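Local coordinates for superoxide dismutase (Leishmania major, PDB 4F2N), which catalyses the dismutation of superoxide to molecular oxygen and hydrogen peroxide at an active-site iron ion, at the interface of chains A and B. Coordinates in Å, arbitrary orientation; residue numbers count along the deposited sequence, not the author numbering. Chains: chain A/B, Superoxide dismutase.

The interface of chains A and B. Residues chain A 66, 100, 104, 153-154, 175-176, 193, 195; chain B 152-154, 174-175, 194.
B:Phe152 is the apolar centre of this patch of the two-fold dimer interface, its ring pushed into a pocket of chain A and burying 127 Å² there. With CG anti to the backbone N (chi1 -172°), the ring is held between two groups of chain A, one on each face. Over one face lies the amide of A:Asn100, nearly parallel to the ring (12°) and meeting it tip to tip, with ND2 3.3 Å from CD2 of B:Phe152. Against the opposite face comes the indole of A:Trp193, edge-on, its CH2 3.7 Å from CZ of the phenyl ring. A:Gln104 CG and the backbone N of A:Ala176 meet the ring at its rim, while A:Asn175 runs antiparallel alongside the phenyl ring, its CB against CE2.

The indole is itself fixed within chain A. Its NE1 donates to the backbone O of A:Asn175 (3.0 Å), approaching from above the carbonyl plane, and the CB of A:Ser154 covers the centre of one indole face. A:Gln104 NE2 lies over the other face and gives a nearly straight hydrogen bond to A:Tyr66 OH.

Further out, the OG atoms of A:Ser154 and B:Ser154 hydrogen-bond to each other at 2.7 Å across the two-fold, where the two equivalent residues meet. Water 1 joins the backbone N atoms of both serines to OD1 of A:Asn175 and B:Asn175, and water 2 links A:Ser154 OG to B:Glu194 OE1.

At the polar rim the extended B:Glu194 reaches the iron ligand A:His195, tying one subunit to the metal site of the other; if ionised, the carboxylate may polarise the imidazole. OE1 accepts a hydrogen bond from the backbone N of A:His195, which lies above the carboxylate plane (3.0 Å). OE2 turns its syn lone pair to ND1 of A:His195, 2.8 Å away and in the imidazole plane.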
ATOM      1  N   TYR A  66      12.892   5.833  -6.701  1.00 21.19           N
ATOM      2  CA  TYR A  66      12.916   6.893  -5.685  1.00 20.19           C
ATOM      3  C   TYR A  66      14.178   7.749  -5.835  1.00 20.34           C
ATOM      4  O   TYR A  66      14.105   8.972  -5.782  1.00 20.30           O
ATOM      5  CB  TYR A  66      12.837   6.321  -4.257  1.00 19.39           C
ATOM      6  CG  TYR A  66      11.520   5.647  -3.942  1.00 19.16           C
ATOM      7  CD1 TYR A  66      10.297   6.350  -4.051  1.00 19.51           C
ATOM      8  CD2 TYR A  66      11.489   4.326  -3.518  1.00 18.94           C
ATOM      9  CE1 TYR A  66       9.094   5.721  -3.773  1.00 19.98           C
ATOM     10  CE2 TYR A  66      10.297   3.691  -3.228  1.00 18.90           C
ATOM     11  CZ  TYR A  66       9.102   4.390  -3.359  1.00 19.64           C
ATOM     12  OH  TYR A  66       7.930   3.752  -3.034  1.00 20.62           O
ATOM     13  N   ASN A 100       8.085  12.402  -0.172  1.00 20.86           N
ATOM     14  CA  ASN A 100       7.894  10.975  -0.442  1.00 20.62           C
ATOM     15  C   ASN A 100       9.154  10.317  -1.011  1.00 20.14           C
ATOM     16  O   ASN A 100       9.523   9.233  -0.551  1.00 20.41           O
ATOM     17  CB  ASN A 100       6.659  10.734  -1.328  1.00 20.73           C
ATOM     18  CG  ASN A 100       5.359  10.851  -0.561  1.00 21.66           C
ATOM     19  OD1 ASN A 100       5.346  10.859   0.680  1.00 20.79           O
ATOM     20  ND2 ASN A 100       4.243  10.964  -1.295  1.00 22.35           N
ATOM     21  N   GLN A 104      11.374   7.756   1.245  1.00 16.43           N
ATOM     22  CA  GLN A 104      11.481   6.393   0.763  1.00 16.39           C
ATOM     23  C   GLN A 104      12.945   5.977   0.497  1.00 16.56           C
ATOM     24  O   GLN A 104      13.302   4.814   0.693  1.00 16.39           O
ATOM     25  CB  GLN A 104      10.616   6.137  -0.488  1.00 17.12           C
ATOM     26  CG  GLN A 104       9.131   6.026  -0.168  1.00 17.17           C
ATOM     27  CD  GLN A 104       8.810   4.793   0.696  1.00 17.55           C
ATOM     28  OE1 GLN A 104       8.971   4.812   1.925  1.00 17.45           O
ATOM     29  NE2 GLN A 104       8.350   3.731   0.058  1.00 17.38           N
ATOM     30  N   GLY A 153      -2.367  -1.197   4.805  1.00 15.74           N
ATOM     31  CA  GLY A 153      -1.856  -0.572   3.583  1.00 15.35           C
ATOM     32  C   GLY A 153      -0.351  -0.671   3.494  1.00 14.89           C
ATOM     33  O   GLY A 153       0.256  -1.587   4.074  1.00 14.94           O
ATOM     34  N   SER A 154       0.254   0.268   2.779  1.00 14.74           N
ATOM     35  CA  SER A 154       1.710   0.343   2.650  1.00 14.39           C
ATOM     36  C   SER A 154       2.322   1.056   3.839  1.00 14.36           C
ATOM     37  O   SER A 154       1.766   2.029   4.338  1.00 14.04           O
ATOM     38  CB  SER A 154       2.061   1.142   1.379  1.00 14.81           C
ATOM     39  OG  SER A 154       1.376   0.613   0.216  1.00 15.30           O
ATOM     40  N   ASN A 175       2.947   4.643   4.406  1.00 16.27           N
ATOM     41  CA  ASN A 175       3.484   5.145   3.152  1.00 16.30           C
ATOM     42  C   ASN A 175       4.960   5.456   3.268  1.00 16.60           C
ATOM     43  O   ASN A 175       5.730   4.530   3.509  1.00 16.04           O
ATOM     44  CB  ASN A 175       2.615   6.239   2.524  1.00 16.76           C
ATOM     45  CG  ASN A 175       1.259   5.693   2.078  1.00 17.10           C
ATOM     46  OD1 ASN A 175       1.035   4.483   2.136  1.00 16.77           O
ATOM     47  ND2 ASN A 175       0.338   6.587   1.671  1.00 17.34           N
ATOM     48  N   ALA A 176       5.351   6.719   3.157  1.00 16.98           N
ATOM     49  CA  ALA A 176       6.777   7.046   3.250  1.00 17.60           C
ATOM     50  C   ALA A 176       7.131   7.526   4.655  1.00 18.12           C
ATOM     51  O   ALA A 176       8.278   7.905   4.909  1.00 18.69           O
ATOM     52  CB  ALA A 176       7.118   8.111   2.221  1.00 17.83           C
ATOM     53  N   TRP A 193       5.293  -2.425   2.777  1.00 15.64           N
ATOM     54  CA  TRP A 193       4.746  -2.329   1.416  1.00 15.70           C
ATOM     55  C   TRP A 193       4.690  -3.724   0.861  1.00 15.89           C
ATOM     56  O   TRP A 193       5.608  -4.501   1.074  1.00 15.60           O
ATOM     57  CB  TRP A 193       5.617  -1.491   0.520  1.00 15.66           C
ATOM     58  CG  TRP A 193       5.550   0.011   0.793  1.00 15.68           C
ATOM     59  CD1 TRP A 193       5.872   0.701   1.967  1.00 15.69           C
ATOM     60  CD2 TRP A 193       5.197   1.045  -0.185  1.00 15.83           C
ATOM     61  NE1 TRP A 193       5.701   2.062   1.799  1.00 15.73           N
ATOM     62  CE2 TRP A 193       5.317   2.333   0.512  1.00 15.90           C
ATOM     63  CE3 TRP A 193       4.787   1.021  -1.519  1.00 15.99           C
ATOM     64  CZ2 TRP A 193       5.026   3.542  -0.121  1.00 16.28           C
ATOM     65  CZ3 TRP A 193       4.528   2.245  -2.164  1.00 16.49           C
ATOM     66  CH2 TRP A 193       4.644   3.478  -1.471  1.00 16.41           C
ATOM     67  N   HIS A 195       5.079  -4.847  -2.097  1.00 16.54           N
ATOM     68  CA  HIS A 195       6.240  -5.171  -2.965  1.00 17.02           C
ATOM     69  C   HIS A 195       7.437  -5.730  -2.220  1.00 16.91           C
ATOM     70  O   HIS A 195       8.256  -6.348  -2.830  1.00 17.25           O
ATOM     71  CB  HIS A 195       6.665  -3.992  -3.850  1.00 17.12           C
ATOM     72  CG  HIS A 195       7.290  -2.833  -3.087  1.00 17.21           C
ATOM     73  ND1 HIS A 195       6.769  -1.595  -3.119  1.00 17.15           N
ATOM     74  CD2 HIS A 195       8.445  -2.755  -2.314  1.00 17.17           C
ATOM     75  CE1 HIS A 195       7.519  -0.761  -2.382  1.00 17.32           C
ATOM     76  NE2 HIS A 195       8.559  -1.455  -1.894  1.00 17.50           N
TER
ATOM     77  N   PHE B 152       0.030   7.550  -4.616  1.00 18.33           N
ATOM     78  CA  PHE B 152       1.182   7.068  -3.827  1.00 18.59           C
ATOM     79  C   PHE B 152       0.715   6.042  -2.812  1.00 18.31           C
ATOM     80  O   PHE B 152      -0.223   6.316  -2.047  1.00 18.56           O
ATOM     81  CB  PHE B 152       1.877   8.223  -3.080  1.00 19.02           C
ATOM     82  CG  PHE B 152       3.167   7.827  -2.423  1.00 19.24           C
ATOM     83  CD1 PHE B 152       4.273   7.469  -3.187  1.00 19.71           C
ATOM     84  CD2 PHE B 152       3.283   7.813  -1.055  1.00 19.50           C
ATOM     85  CE1 PHE B 152       5.479   7.116  -2.576  1.00 20.23           C
ATOM     86  CE2 PHE B 152       4.480   7.462  -0.437  1.00 20.08           C
ATOM     87  CZ  PHE B 152       5.571   7.101  -1.202  1.00 20.54           C
ATOM     88  N   GLY B 153       1.366   4.884  -2.792  1.00 18.09           N
ATOM     89  CA  GLY B 153       1.042   3.815  -1.807  1.00 17.45           C
ATOM     90  C   GLY B 153      -0.096   2.945  -2.306  1.00 16.91           C
ATOM     91  O   GLY B 153      -0.258   2.735  -3.549  1.00 16.28           O
ATOM     92  N   SER B 154      -0.895   2.441  -1.370  1.00 16.39           N
ATOM     93  CA  SER B 154      -2.055   1.605  -1.736  1.00 15.82           C
ATOM     94  C   SER B 154      -3.282   2.464  -1.973  1.00 15.66           C
ATOM     95  O   SER B 154      -3.471   3.492  -1.290  1.00 15.36           O
ATOM     96  CB  SER B 154      -2.383   0.624  -0.609  1.00 15.92           C
ATOM     97  OG  SER B 154      -1.215  -0.067  -0.168  1.00 16.45           O
ATOM     98  N   SER B 174      -6.801   6.797  -0.981  1.00 17.09           N
ATOM     99  CA  SER B 174      -5.707   6.072  -0.333  1.00 17.11           C
ATOM    100  C   SER B 174      -6.306   4.894   0.474  1.00 16.90           C
ATOM    101  O   SER B 174      -7.323   5.064   1.174  1.00 16.60           O
ATOM    102  CB  SER B 174      -4.974   7.040   0.618  1.00 17.82           C
ATOM    103  OG  SER B 174      -4.062   6.372   1.501  1.00 18.05           O
ATOM    104  N   ASN B 175      -5.641   3.745   0.418  1.00 16.23           N
ATOM    105  CA  ASN B 175      -5.964   2.609   1.313  1.00 16.31           C
ATOM    106  C   ASN B 175      -7.407   2.113   1.119  1.00 16.68           C
ATOM    107  O   ASN B 175      -7.698   1.603   0.050  1.00 16.28           O
ATOM    108  CB  ASN B 175      -5.629   2.920   2.783  1.00 16.04           C
ATOM    109  CG  ASN B 175      -4.113   3.054   2.999  1.00 16.13           C
ATOM    110  OD1 ASN B 175      -3.341   2.674   2.118  1.00 15.46           O
ATOM    111  ND2 ASN B 175      -3.686   3.600   4.154  1.00 15.76           N
ATOM    112  N   GLU B 194      -0.774  -2.756  -4.402  1.00 16.11           N
ATOM    113  CA  GLU B 194       0.227  -3.493  -5.177  1.00 16.30           C
ATOM    114  C   GLU B 194      -0.170  -4.943  -5.376  1.00 16.66           C
ATOM    115  O   GLU B 194       0.159  -5.547  -6.408  1.00 17.40           O
ATOM    116  CB  GLU B 194       1.626  -3.402  -4.542  1.00 16.58           C
ATOM    117  CG  GLU B 194       2.213  -1.999  -4.620  1.00 16.94           C
ATOM    118  CD  GLU B 194       3.597  -1.882  -3.980  1.00 17.56           C
ATOM    119  OE1 GLU B 194       3.755  -2.263  -2.783  1.00 16.48           O
ATOM    120  OE2 GLU B 194       4.514  -1.356  -4.678  1.00 18.75           O
TER
HETATM  121  O   HOH W   1      -0.805   2.671   1.470  1.00 14.30           O
HETATM  122  O   HOH W   2       2.203  -1.773  -0.819  1.00 15.05           O
HETATM  123  O   HOH W   3      -0.718   2.976   4.821  1.00 15.11           O